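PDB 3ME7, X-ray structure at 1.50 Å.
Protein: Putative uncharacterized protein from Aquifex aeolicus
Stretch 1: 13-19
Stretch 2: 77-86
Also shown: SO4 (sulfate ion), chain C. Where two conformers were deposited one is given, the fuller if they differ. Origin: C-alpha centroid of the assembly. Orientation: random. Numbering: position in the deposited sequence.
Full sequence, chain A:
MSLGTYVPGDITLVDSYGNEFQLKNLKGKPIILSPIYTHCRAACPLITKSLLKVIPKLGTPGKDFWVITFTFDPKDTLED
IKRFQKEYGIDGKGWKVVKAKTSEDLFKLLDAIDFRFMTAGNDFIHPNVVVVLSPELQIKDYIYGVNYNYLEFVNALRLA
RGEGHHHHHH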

# COMPACT_ATOMS: atom_id res chain seq x y z
N LEU A 13 -12.60 -0.80 1.70
CA LEU A 13 -11.85 -1.50 0.66
C LEU A 13 -12.50 -2.85 0.39
O LEU A 13 -13.22 -3.39 1.24
CB LEU A 13 -10.40 -1.70 1.13
CG LEU A 13 -9.65 -0.42 1.52
CD1 LEU A 13 -8.35 -0.82 2.28
CD2 LEU A 13 -9.37 0.44 0.33
N VAL A 14 -12.25 -3.40 -0.79
CA VAL A 14 -12.76 -4.71 -1.19
C VAL A 14 -11.55 -5.47 -1.75
O VAL A 14 -10.88 -4.98 -2.70
CB VAL A 14 -13.85 -4.60 -2.27
CG1 VAL A 14 -14.51 -5.95 -2.51
CG2 VAL A 14 -14.90 -3.56 -1.87
N ASP A 15 -11.25 -6.62 -1.14
CA ASP A 15 -10.13 -7.43 -1.62
C ASP A 15 -10.48 -8.23 -2.87
O ASP A 15 -11.61 -8.20 -3.34
CB ASP A 15 -9.51 -8.30 -0.51
CG ASP A 15 -10.34 -9.48 -0.14
OD1 ASP A 15 -11.26 -9.84 -0.89
OD2 ASP A 15 -10.02 -10.09 0.91
N SER A 16 -9.49 -8.93 -3.43
CA SER A 16 -9.66 -9.59 -4.72
C SER A 16 -10.58 -10.80 -4.65
O SER A 16 -10.94 -11.37 -5.68
CB SER A 16 -8.30 -10.00 -5.29
OG SER A 16 -7.60 -10.80 -4.35
N TYR A 17 -10.96 -11.20 -3.44
CA TYR A 17 -11.96 -12.26 -3.24
C TYR A 17 -13.37 -11.71 -3.05
O TYR A 17 -14.33 -12.48 -2.91
CB TYR A 17 -11.59 -13.14 -2.05
CG TYR A 17 -10.26 -13.83 -2.21
CD1 TYR A 17 -10.17 -15.05 -2.86
CD2 TYR A 17 -9.10 -13.23 -1.74
CE1 TYR A 17 -8.93 -15.68 -3.02
CE2 TYR A 17 -7.86 -13.85 -1.90
CZ TYR A 17 -7.78 -15.07 -2.54
OH TYR A 17 -6.57 -15.68 -2.71
N GLY A 18 -13.49 -10.39 -3.04
CA GLY A 18 -14.77 -9.72 -2.84
C GLY A 18 -15.08 -9.46 -1.37
O GLY A 18 -16.19 -9.02 -1.04
N ASN A 19 -14.13 -9.74 -0.48
CA ASN A 19 -14.31 -9.43 0.94
C ASN A 19 -14.22 -7.95 1.22
O ASN A 19 -13.21 -7.32 0.94
CB ASN A 19 -13.27 -10.14 1.81
CG ASN A 19 -13.30 -11.64 1.67
OD1 ASN A 19 -14.36 -12.27 1.81
ND2 ASN A 19 -12.15 -12.23 1.38
N THR A 77 -12.20 -3.25 -11.52
CA THR A 77 -13.20 -4.08 -10.86
C THR A 77 -12.53 -5.21 -10.08
O THR A 77 -11.29 -5.39 -10.13
CB THR A 77 -14.11 -4.74 -11.90
OG1 THR A 77 -13.32 -5.60 -12.72
CG2 THR A 77 -14.80 -3.67 -12.78
N LEU A 78 -13.36 -5.98 -9.38
CA LEU A 78 -12.89 -7.18 -8.66
C LEU A 78 -12.19 -8.16 -9.60
O LEU A 78 -11.17 -8.73 -9.25
CB LEU A 78 -14.05 -7.84 -7.92
CG LEU A 78 -14.62 -6.99 -6.77
CD1 LEU A 78 -15.82 -7.70 -6.14
CD2 LEU A 78 -13.57 -6.71 -5.71
N GLU A 79 -12.73 -8.32 -10.80
CA GLU A 79 -12.08 -9.13 -11.83
C GLU A 79 -10.64 -8.66 -12.10
O GLU A 79 -9.71 -9.46 -12.16
CB GLU A 79 -12.94 -9.07 -13.11
CG GLU A 79 -12.38 -9.76 -14.33
CD GLU A 79 -13.31 -9.63 -15.54
OE1 GLU A 79 -13.40 -8.52 -16.11
OE2 GLU A 79 -13.94 -10.64 -15.91
N ASP A 80 -10.49 -7.34 -12.25
CA ASP A 80 -9.17 -6.74 -12.51
C ASP A 80 -8.17 -6.99 -11.38
O ASP A 80 -7.01 -7.33 -11.65
CB ASP A 80 -9.29 -5.24 -12.75
CG ASP A 80 -10.03 -4.91 -14.03
OD1 ASP A 80 -9.70 -5.49 -15.08
OD2 ASP A 80 -10.93 -4.07 -13.98
N ILE A 81 -8.60 -6.80 -10.13
CA ILE A 81 -7.66 -6.99 -9.02
C ILE A 81 -7.33 -8.46 -8.76
O ILE A 81 -6.22 -8.77 -8.34
CB ILE A 81 -8.05 -6.24 -7.72
CG1 ILE A 81 -9.46 -6.61 -7.25
CG2 ILE A 81 -7.87 -4.73 -7.91
CD1 ILE A 81 -9.74 -6.12 -5.82
N LYS A 82 -8.29 -9.34 -9.02
CA LYS A 82 -8.05 -10.78 -8.96
C LYS A 82 -7.00 -11.20 -9.99
O LYS A 82 -6.10 -11.99 -9.69
CB LYS A 82 -9.36 -11.55 -9.17
CG LYS A 82 -9.24 -13.06 -8.96
CD LYS A 82 -8.67 -13.34 -7.59
CE LYS A 82 -8.35 -14.81 -7.40
NZ LYS A 82 -7.51 -15.03 -6.19
N ARG A 83 -7.13 -10.68 -11.20
CA ARG A 83 -6.12 -10.92 -12.25
C ARG A 83 -4.72 -10.44 -11.80
O ARG A 83 -3.73 -11.17 -11.94
CB ARG A 83 -6.55 -10.23 -13.55
CG ARG A 83 -5.77 -10.66 -14.81
CD ARG A 83 -6.13 -9.78 -16.03
NE ARG A 83 -5.72 -8.40 -15.80
CZ ARG A 83 -6.54 -7.35 -15.75
NH1 ARG A 83 -7.84 -7.50 -15.95
NH2 ARG A 83 -6.05 -6.15 -15.49
N PHE A 84 -4.66 -9.25 -11.21
CA PHE A 84 -3.40 -8.70 -10.70
C PHE A 84 -2.79 -9.60 -9.61
O PHE A 84 -1.60 -9.90 -9.65
CB PHE A 84 -3.61 -7.27 -10.19
CG PHE A 84 -2.33 -6.54 -9.84
CD1 PHE A 84 -1.77 -6.67 -8.57
CD2 PHE A 84 -1.71 -5.72 -10.77
CE1 PHE A 84 -0.57 -6.01 -8.24
CE2 PHE A 84 -0.53 -5.04 -10.44
CZ PHE A 84 0.03 -5.19 -9.18
N GLN A 85 -3.63 -10.05 -8.67
CA GLN A 85 -3.17 -10.90 -7.57
C GLN A 85 -2.52 -12.17 -8.08
O GLN A 85 -1.43 -12.55 -7.64
CB GLN A 85 -4.34 -11.25 -6.65
CG GLN A 85 -3.92 -12.15 -5.47
CD GLN A 85 -5.04 -13.01 -4.96
OE1 GLN A 85 -6.20 -12.81 -5.31
NE2 GLN A 85 -4.70 -14.02 -4.15
N LYS A 86 -3.19 -12.82 -9.02
CA LYS A 86 -2.70 -14.07 -9.59
C LYS A 86 -1.44 -13.83 -10.39
O LYS A 86 -0.51 -14.65 -10.35
CB LYS A 86 -3.78 -14.71 -10.46
CG LYS A 86 -4.90 -15.38 -9.68
CD LYS A 86 -5.71 -16.31 -10.58
CE LYS A 86 -6.74 -17.10 -9.80
NZ LYS A 86 -7.13 -18.33 -10.53
S SO4 C . -16.95 -4.50 -8.90
O1 SO4 C . -15.73 -3.86 -8.41
O2 SO4 C . -17.88 -4.68 -7.80
O3 SO4 C . -17.55 -3.67 -9.95
O4 SO4 C . -16.61 -5.82 -9.44
O HOH W 1 -6.69 -17.82 -4.83

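A strand end and the tight turn that follows it sit against one side of a helix, with an apolar patch near the helix start giving way to a small polar cluster at Q85. The strand 13-15 and helix 78-86 run at 53° to each other, their axes 9.5 Å apart at closest, but the turn comes much nearer: the CA atoms of S16 and K82 are 4.7 Å apart. S16 sits at that point with its CB toward the helix, and it is the residue most covered by it.

The apolar end rests on V14, whose CG1 lies 3.4 Å from L78 CD2. I81 points toward the strand and slides CD1 under the backbone, 3.5 Å from V14 O and 3.6 Å from S16 CA, so main chain as well as side chains forms the packing surface.

Q85, one helical turn beyond I81, ties down the turn with both ends of its amide. S16 OG donates to Q85 OE1 at 2.6 Å, while Q85 NE2 donates to Y17 OH at 2.9 Å, with a nearly straight angle of 165°. Y17 starts out pointing away from the helix, yet its long side chain brings the hydroxyl back to it. K82 NZ adds a 2.7 Å bond to the same Q85 OE1, and a water links K82 NZ with Y17 OH.

The turn is also held by bonds of its own. It is type I, from D15 to G18, closed by G18 N to D15 O at 2.9 Å. D15 points its CB away from the helix and uses OD1 to accept from the backbone N of Y17 and of N19, both at 2.9 Å. G18, at phi 88°, takes a backbone shape that calls for glycine, since a CB would jam against the preceding carbonyl.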